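PDB 4EHW: tetraacyldisaccharide 4'-kinase from Aquifex aeolicus, which probably transfers the gamma-phosphate of ATP to the 4'-position of a tetraacyldisaccharide 1-phosphate, forming lipid IVA in lipid A biosynthesis. Local coordinates for residues Thr83-Glu88 and Glu130-Glu135; Glu230-Ser235 and Glu273-Leu278. All coordinates share one frame; numbering follows the deposited sequence.

Contact 1: residues Thr83-Glu88 and Glu130-Glu135; sequences TLIVSE and EKLSPE
The torsions of Glu88 and Lys131 turn their charged ends together. In Glu88, CG stands beside the backbone N and anti to the carbonyl carbon (chi1 -62°), and the chain then runs extended to the carboxylate. In Lys131, CG is anti to the backbone N (chi1 -162°), and bends at chi2 and chi4 bring the amino group round to the glutamate. The result is a salt bridge, with Lys131 NZ 3.2 Å from Glu88 OE2. The amino group does not lie in the carboxylate plane. It comes from above, 49° out of it, and Glu88 OE1 is farther off, 4.2 Å from Lys131 NZ.

Beneath the charges the contact is apolar. Ile85 sends its CD1 methyl against the lysine chain, and Ile85 CD1 lies 3.8 Å from Lys131 CD. Ile85 CD1 also lies 4.2 Å from Leu132 CD1. The other methyl of the leucine meets the glutamate stem, with Leu132 CD2 3.6 Å from Glu88 CG; the two side chains run roughly perpendicular.

The contact sets the Ile85 and Glu88 side chains of strand 84-88 against the C-terminal part of helix 121-132. Strand 84-88 pairs antiparallel with strand 114-117, and Val86 and Ser87 form a classic beta bulge opposite Val115. Ser133 takes positive phi as the chain leaves the helix, and Tyr89 OH is hydrogen-bonded to Leu132 O.

Replacing Glu88 by an alanine would remove the carboxylate and CG, so that Lys131 would probably lose this mate and the cover over Leu132 CD2 would probably be thinned. Lys131 is exposed, so solvent probably weakens the ion pair. The contact is thus amphipathic: buried Ile85 and Leu132 give it an apolar base, and a single charge pair closes it at the surface.

Contact 2: residues Glu230-Ser235 and Glu273-Leu278; sequences EVIAFS and EGEIYL
Ile232 lies alongside Tyr277, both pointing the same way from two parallel strands. CB and CG2 of Ile232 lie against the CD1-CE1 bond of Tyr277, obliquely to the ring. Ile232 CG2 is 3.5 Å from Tyr277 CE1, and Ile232 CD1 reaches on towards Glu275 CB and Tyr277 OH, which is hydrogen-bonded to Glu272 N. Phe234 fills in further along: Phe234 CE2 lies 3.5 Å from Tyr277 CD1, with the ring planes oblique at 62°. With CG between the backbone N and carbonyl carbon (chi1 64°), the Phe234 ring has Leu278 O over one face and Tyr277 CD1 at its edge.

Val231, Ala233, Ile276 and Leu278 project from the other side of the sheet. Val231 CG1 meets Ile276 CG2 at 3.7 Å. Val231 CG2 reaches Leu278 CB (4.3 Å), while small Ala233 meets the carbonyl O of Leu278.

Backbone bonds fix this fit. Ile232 N donates to Ile276 O (2.9 Å), Leu278 N to Ile232 O and Phe234 N to Leu278 O. Beside Ile276 a water links Glu230 O, Glu275 OE1 and Ile276 N; Lys255 makes a salt bridge with Glu275 OE1.

Strand 231-235 is flanked by strands 254-259 and 276-279, all parallel. Leu247 of helix 242-249 packs on Ala233 and Leu278, and Phe260 and Phe269 meet the Phe234 ring.

In the fold
Contacts 1 and 2 lie in distant parts of the chain. Their centres are 37 Å apart, and their nearest atoms about 21 Å. They follow one another in sequence, contact 1 closing before contact 2 opens. Contact 1 lies about 19 Å from the centre of the chain and contact 2 about 25 Å, both measured centre to centre. A run of paired strands connects the two regions, with strand 293-302 pairing both with strand 276-279 and with the long strand 203-214. Neither contact lies at the predicted ATP-binding residues Ser47 to Thr54, which include the P-loop lysine Lys53. A bound glycerol, probably from crystallisation, lies about 4 Å from the Tyr277 side chain.

Contact 1: residues Thr83-Glu88 and Glu130-Glu135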
ATOM      1  N   THR A  83      15.858   6.796  -9.649  1.00 52.59           N
ATOM      2  CA  THR A  83      14.632   7.570  -9.646  1.00 50.70           C
ATOM      3  C   THR A  83      13.893   7.417 -10.958  1.00 53.69           C
ATOM      4  O   THR A  83      14.478   7.532 -12.023  1.00 62.01           O
ATOM      5  CB  THR A  83      14.931   9.044  -9.401  1.00 51.34           C
ATOM      6  OG1 THR A  83      15.607   9.185  -8.144  1.00 68.63           O
ATOM      7  CG2 THR A  83      13.646   9.849  -9.367  1.00 42.87           C
ATOM      8  N   LEU A  84      12.593   7.166 -10.878  1.00 57.93           N
ATOM      9  CA  LEU A  84      11.818   6.792 -12.053  1.00 46.34           C
ATOM     10  C   LEU A  84      10.377   7.263 -11.939  1.00 44.15           C
ATOM     11  O   LEU A  84       9.678   6.931 -10.980  1.00 50.06           O
ATOM     12  CB  LEU A  84      11.833   5.268 -12.192  1.00 48.53           C
ATOM     13  CG  LEU A  84      11.061   4.597 -13.321  1.00 58.40           C
ATOM     14  CD1 LEU A  84      11.475   5.183 -14.665  1.00 64.93           C
ATOM     15  CD2 LEU A  84      11.325   3.093 -13.294  1.00 64.07           C
ATOM     16  N   ILE A  85       9.924   8.043 -12.915  1.00 51.35           N
ATOM     17  CA  ILE A  85       8.516   8.426 -12.976  1.00 45.82           C
ATOM     18  C   ILE A  85       7.724   7.266 -13.564  1.00 47.83           C
ATOM     19  O   ILE A  85       7.882   6.920 -14.735  1.00 55.79           O
ATOM     20  CB  ILE A  85       8.319   9.687 -13.820  1.00 46.48           C
ATOM     21  CG1 ILE A  85       8.881  10.890 -13.052  1.00 49.47           C
ATOM     22  CG2 ILE A  85       6.844   9.901 -14.106  1.00 45.91           C
ATOM     23  CD1 ILE A  85       8.766  12.191 -13.796  1.00 57.08           C
ATOM     24  N   VAL A  86       6.888   6.641 -12.749  1.00 43.99           N
ATOM     25  CA  VAL A  86       6.141   5.475 -13.211  1.00 44.46           C
ATOM     26  C   VAL A  86       4.915   5.920 -13.995  1.00 45.51           C
ATOM     27  O   VAL A  86       4.541   5.299 -14.977  1.00 43.33           O
ATOM     28  CB  VAL A  86       5.704   4.570 -12.023  1.00 50.26           C
ATOM     29  CG1 VAL A  86       4.625   3.584 -12.457  1.00 42.93           C
ATOM     30  CG2 VAL A  86       6.919   3.831 -11.447  1.00 40.26           C
ATOM     31  N   SER A  87       4.288   7.008 -13.555  1.00 40.34           N
ATOM     32  CA  SER A  87       3.032   7.442 -14.146  1.00 43.91           C
ATOM     33  C   SER A  87       2.920   8.948 -14.040  1.00 46.45           C
ATOM     34  O   SER A  87       3.217   9.520 -12.983  1.00 48.29           O
ATOM     35  CB  SER A  87       1.861   6.800 -13.390  1.00 47.96           C
ATOM     36  OG  SER A  87       0.619   7.305 -13.840  1.00 56.46           O
ATOM     37  N   GLU A  88       2.472   9.590 -15.115  1.00 44.38           N
ATOM     38  CA  GLU A  88       2.269  11.045 -15.100  1.00 53.13           C
ATOM     39  C   GLU A  88       0.781  11.359 -15.115  1.00 55.38           C
ATOM     40  O   GLU A  88       0.130  11.294 -16.169  1.00 45.78           O
ATOM     41  CB  GLU A  88       2.972  11.704 -16.289  1.00 44.61           C
ATOM     42  CG  GLU A  88       4.489  11.520 -16.297  1.00 50.04           C
ATOM     43  CD  GLU A  88       5.140  11.962 -17.605  1.00 59.61           C
ATOM     44  OE1 GLU A  88       4.440  12.511 -18.496  1.00 63.40           O
ATOM     45  OE2 GLU A  88       6.366  11.749 -17.735  1.00 65.28           O
ATOM     46  N   GLU A 130      10.016  19.147 -10.808  1.00 52.52           N
ATOM     47  CA  GLU A 130      10.577  19.592 -12.068  1.00 54.69           C
ATOM     48  C   GLU A 130       9.574  19.327 -13.181  1.00 55.96           C
ATOM     49  O   GLU A 130       9.230  20.215 -13.947  1.00 56.60           O
ATOM     50  CB  GLU A 130      11.844  18.786 -12.350  1.00 67.96           C
ATOM     51  CG  GLU A 130      12.914  19.479 -13.168  1.00 89.49           C
ATOM     52  CD  GLU A 130      14.208  18.673 -13.187  1.00115.19           C
ATOM     53  OE1 GLU A 130      15.137  18.992 -12.408  1.00123.88           O
ATOM     54  OE2 GLU A 130      14.293  17.706 -13.975  1.00121.48           O
ATOM     55  N   LYS A 131       9.082  18.097 -13.240  1.00 48.69           N
ATOM     56  CA  LYS A 131       8.401  17.617 -14.428  1.00 51.24           C
ATOM     57  C   LYS A 131       6.887  17.662 -14.314  1.00 60.99           C
ATOM     58  O   LYS A 131       6.181  17.760 -15.324  1.00 67.77           O
ATOM     59  CB  LYS A 131       8.853  16.177 -14.686  1.00 67.01           C
ATOM     60  CG  LYS A 131       8.595  15.634 -16.071  1.00 80.40           C
ATOM     61  CD  LYS A 131       9.743  14.708 -16.473  1.00 87.02           C
ATOM     62  CE  LYS A 131       9.338  13.777 -17.599  1.00 85.16           C
ATOM     63  NZ  LYS A 131       8.174  14.338 -18.343  1.00 94.17           N
ATOM     64  N   LEU A 132       6.381  17.590 -13.088  1.00 53.50           N
ATOM     65  CA  LEU A 132       4.946  17.404 -12.891  1.00 52.03           C
ATOM     66  C   LEU A 132       4.302  18.485 -12.028  1.00 51.58           C
ATOM     67  O   LEU A 132       3.079  18.621 -12.024  1.00 50.61           O
ATOM     68  CB  LEU A 132       4.678  16.023 -12.289  1.00 49.23           C
ATOM     69  CG  LEU A 132       5.350  14.802 -12.911  1.00 55.13           C
ATOM     70  CD1 LEU A 132       5.200  13.575 -11.993  1.00 49.48           C
ATOM     71  CD2 LEU A 132       4.768  14.527 -14.288  1.00 57.45           C
ATOM     72  N   SER A 133       5.108  19.222 -11.270  1.00 56.79           N
ATOM     73  CA  SER A 133       4.578  20.261 -10.371  1.00 59.20           C
ATOM     74  C   SER A 133       3.352  19.806  -9.562  1.00 48.57           C
ATOM     75  O   SER A 133       2.304  20.450  -9.603  1.00 56.31           O
ATOM     76  CB  SER A 133       4.232  21.546 -11.142  1.00 56.72           C
ATOM     77  OG  SER A 133       5.376  22.064 -11.790  1.00 72.16           O
ATOM     78  N   PRO A 134       3.467  18.684  -8.840  1.00 57.14           N
ATOM     79  CA  PRO A 134       2.334  18.282  -7.993  1.00 54.77           C
ATOM     80  C   PRO A 134       2.150  19.232  -6.809  1.00 41.06           C
ATOM     81  O   PRO A 134       3.101  19.905  -6.402  1.00 44.93           O
ATOM     82  CB  PRO A 134       2.744  16.899  -7.488  1.00 54.10           C
ATOM     83  CG  PRO A 134       4.241  16.864  -7.628  1.00 53.46           C
ATOM     84  CD  PRO A 134       4.586  17.723  -8.789  1.00 47.14           C
ATOM     85  N   GLU A 135       0.941  19.291  -6.267  1.00 45.94           N
ATOM     86  CA  GLU A 135       0.665  20.172  -5.138  1.00 51.55           C
ATOM     87  C   GLU A 135       0.867  19.446  -3.815  1.00 49.57           C
ATOM     88  O   GLU A 135       1.060  20.085  -2.781  1.00 52.45           O
ATOM     89  CB  GLU A 135      -0.764  20.704  -5.230  1.00 49.22           C
ATOM     90  CG  GLU A 135      -1.017  21.537  -6.464  1.00 51.80           C
ATOM     91  CD  GLU A 135      -2.469  21.905  -6.607  1.00 51.85           C
ATOM     92  OE1 GLU A 135      -3.248  21.030  -7.024  1.00 49.58           O
ATOM     93  OE2 GLU A 135      -2.838  23.053  -6.277  1.00 68.24           O
TER

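Contact 2: residues Glu230-Ser235 and Glu273-Leu278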
ATOM      1  N   GLU A 230     -17.435 -22.349 -10.933  1.00 73.59           N
ATOM      2  CA  GLU A 230     -16.281 -22.584 -10.071  1.00 74.74           C
ATOM      3  C   GLU A 230     -15.053 -22.061 -10.785  1.00 76.21           C
ATOM      4  O   GLU A 230     -14.989 -22.071 -12.018  1.00 74.53           O
ATOM      5  CB  GLU A 230     -16.111 -24.053  -9.723  1.00 83.60           C
ATOM      6  CG  GLU A 230     -16.365 -25.007 -10.871  1.00 93.78           C
ATOM      7  CD  GLU A 230     -16.945 -26.320 -10.381  1.00108.70           C
ATOM      8  OE1 GLU A 230     -18.140 -26.341 -10.012  1.00110.35           O
ATOM      9  OE2 GLU A 230     -16.201 -27.322 -10.350  1.00113.64           O
ATOM     10  N   VAL A 231     -14.071 -21.604 -10.021  1.00 65.71           N
ATOM     11  CA  VAL A 231     -12.928 -20.952 -10.634  1.00 69.79           C
ATOM     12  C   VAL A 231     -11.640 -21.699 -10.356  1.00 74.96           C
ATOM     13  O   VAL A 231     -11.561 -22.504  -9.429  1.00 82.12           O
ATOM     14  CB  VAL A 231     -12.767 -19.535 -10.101  1.00 62.88           C
ATOM     15  CG1 VAL A 231     -14.110 -18.832 -10.088  1.00 57.43           C
ATOM     16  CG2 VAL A 231     -12.187 -19.586  -8.691  1.00 58.14           C
ATOM     17  N   ILE A 232     -10.632 -21.424 -11.175  1.00 64.87           N
ATOM     18  CA  ILE A 232      -9.275 -21.859 -10.891  1.00 63.21           C
ATOM     19  C   ILE A 232      -8.598 -20.669 -10.225  1.00 62.73           C
ATOM     20  O   ILE A 232      -8.687 -19.546 -10.712  1.00 64.92           O
ATOM     21  CB  ILE A 232      -8.527 -22.222 -12.181  1.00 60.85           C
ATOM     22  CG1 ILE A 232      -9.233 -23.389 -12.881  1.00 58.58           C
ATOM     23  CG2 ILE A 232      -7.077 -22.569 -11.884  1.00 69.47           C
ATOM     24  CD1 ILE A 232      -8.699 -23.674 -14.274  1.00 60.76           C
ATOM     25  N   ALA A 233      -7.928 -20.893  -9.108  1.00 67.93           N
ATOM     26  CA  ALA A 233      -7.318 -19.777  -8.400  1.00 68.62           C
ATOM     27  C   ALA A 233      -5.821 -19.977  -8.298  1.00 66.46           C
ATOM     28  O   ALA A 233      -5.333 -21.103  -8.174  1.00 68.42           O
ATOM     29  CB  ALA A 233      -7.931 -19.617  -7.017  1.00 69.64           C
ATOM     30  N   PHE A 234      -5.078 -18.887  -8.350  1.00 60.60           N
ATOM     31  CA  PHE A 234      -3.635 -19.005  -8.286  1.00 68.25           C
ATOM     32  C   PHE A 234      -3.009 -17.718  -7.791  1.00 70.63           C
ATOM     33  O   PHE A 234      -3.629 -16.655  -7.836  1.00 69.02           O
ATOM     34  CB  PHE A 234      -3.075 -19.352  -9.678  1.00 58.73           C
ATOM     35  CG  PHE A 234      -3.292 -18.285 -10.719  1.00 47.67           C
ATOM     36  CD1 PHE A 234      -2.443 -17.194 -10.806  1.00 51.62           C
ATOM     37  CD2 PHE A 234      -4.319 -18.396 -11.640  1.00 52.95           C
ATOM     38  CE1 PHE A 234      -2.620 -16.221 -11.783  1.00 44.85           C
ATOM     39  CE2 PHE A 234      -4.506 -17.436 -12.620  1.00 49.43           C
ATOM     40  CZ  PHE A 234      -3.658 -16.336 -12.695  1.00 48.53           C
ATOM     41  N   SER A 235      -1.774 -17.818  -7.321  1.00 71.53           N
ATOM     42  CA  SER A 235      -1.005 -16.630  -7.000  1.00 78.74           C
ATOM     43  C   SER A 235       0.456 -16.983  -6.774  1.00 90.10           C
ATOM     44  O   SER A 235       0.817 -18.158  -6.651  1.00 82.53           O
ATOM     45  CB  SER A 235      -1.573 -15.940  -5.761  1.00 76.73           C
ATOM     46  OG  SER A 235      -1.427 -16.771  -4.628  1.00 86.54           O
ATOM     47  N   GLU A 273      -9.191 -22.666 -21.964  1.00 58.27           N
ATOM     48  CA  GLU A 273     -10.303 -21.955 -22.582  1.00 62.49           C
ATOM     49  C   GLU A 273     -11.588 -22.022 -21.738  1.00 61.41           C
ATOM     50  O   GLU A 273     -11.956 -23.089 -21.216  1.00 57.38           O
ATOM     51  CB  GLU A 273     -10.585 -22.532 -23.970  1.00 53.69           C
ATOM     52  CG  GLU A 273     -11.421 -21.639 -24.862  1.00 61.48           C
ATOM     53  CD  GLU A 273     -11.743 -22.302 -26.192  1.00 66.66           C
ATOM     54  OE1 GLU A 273     -11.421 -23.501 -26.347  1.00 59.79           O
ATOM     55  OE2 GLU A 273     -12.315 -21.631 -27.080  1.00 68.55           O
ATOM     56  N   GLY A 274     -12.261 -20.878 -21.613  1.00 63.65           N
ATOM     57  CA  GLY A 274     -13.580 -20.811 -21.001  1.00 74.32           C
ATOM     58  C   GLY A 274     -13.601 -20.848 -19.483  1.00 75.58           C
ATOM     59  O   GLY A 274     -14.670 -20.746 -18.864  1.00 78.44           O
ATOM     60  N   GLU A 275     -12.429 -20.983 -18.870  1.00 63.34           N
ATOM     61  CA  GLU A 275     -12.377 -21.128 -17.422  1.00 55.36           C
ATOM     62  C   GLU A 275     -12.131 -19.795 -16.743  1.00 53.87           C
ATOM     63  O   GLU A 275     -11.447 -18.909 -17.279  1.00 50.92           O
ATOM     64  CB  GLU A 275     -11.318 -22.157 -17.016  1.00 56.76           C
ATOM     65  CG  GLU A 275     -11.609 -23.561 -17.550  1.00 73.65           C
ATOM     66  CD  GLU A 275     -12.918 -24.136 -17.021  1.00 84.19           C
ATOM     67  OE1 GLU A 275     -13.145 -24.050 -15.798  1.00 89.80           O
ATOM     68  OE2 GLU A 275     -13.721 -24.665 -17.824  1.00 88.96           O
ATOM     69  N   ILE A 276     -12.697 -19.645 -15.557  1.00 49.82           N
ATOM     70  CA  ILE A 276     -12.605 -18.384 -14.848  1.00 41.18           C
ATOM     71  C   ILE A 276     -11.463 -18.463 -13.862  1.00 45.29           C
ATOM     72  O   ILE A 276     -11.429 -19.360 -13.019  1.00 57.43           O
ATOM     73  CB  ILE A 276     -13.935 -18.073 -14.127  1.00 52.61           C
ATOM     74  CG1 ILE A 276     -15.030 -17.776 -15.162  1.00 62.86           C
ATOM     75  CG2 ILE A 276     -13.777 -16.899 -13.179  1.00 46.34           C
ATOM     76  CD1 ILE A 276     -16.449 -17.643 -14.570  1.00 65.42           C
ATOM     77  N   TYR A 277     -10.520 -17.531 -13.977  1.00 40.89           N
ATOM     78  CA  TYR A 277      -9.379 -17.477 -13.067  1.00 52.05           C
ATOM     79  C   TYR A 277      -9.494 -16.332 -12.044  1.00 60.96           C
ATOM     80  O   TYR A 277      -9.862 -15.210 -12.408  1.00 56.60           O
ATOM     81  CB  TYR A 277      -8.088 -17.305 -13.870  1.00 43.91           C
ATOM     82  CG  TYR A 277      -7.714 -18.532 -14.659  1.00 52.29           C
ATOM     83  CD1 TYR A 277      -6.956 -19.543 -14.085  1.00 56.19           C
ATOM     84  CD2 TYR A 277      -8.110 -18.682 -15.981  1.00 58.15           C
ATOM     85  CE1 TYR A 277      -6.609 -20.686 -14.804  1.00 50.05           C
ATOM     86  CE2 TYR A 277      -7.760 -19.815 -16.710  1.00 56.70           C
ATOM     87  CZ  TYR A 277      -7.017 -20.818 -16.111  1.00 53.37           C
ATOM     88  OH  TYR A 277      -6.664 -21.940 -16.835  1.00 62.62           O
ATOM     89  N   LEU A 278      -9.174 -16.629 -10.781  1.00 51.77           N
ATOM     90  CA  LEU A 278      -9.019 -15.620  -9.739  1.00 50.99           C
ATOM     91  C   LEU A 278      -7.580 -15.604  -9.250  1.00 50.69           C
ATOM     92  O   LEU A 278      -7.003 -16.659  -8.992  1.00 55.12           O
ATOM     93  CB  LEU A 278      -9.965 -15.888  -8.559  1.00 57.59           C
ATOM     94  CG  LEU A 278     -11.126 -14.901  -8.473  1.00 59.70           C
ATOM     95  CD1 LEU A 278     -11.907 -14.976  -9.768  1.00 61.17           C
ATOM     96  CD2 LEU A 278     -12.034 -15.177  -7.291  1.00 69.83           C
TER
HETATM   97  O   HOH W   1     -14.384 -21.820 -14.676  1.00 60.47           O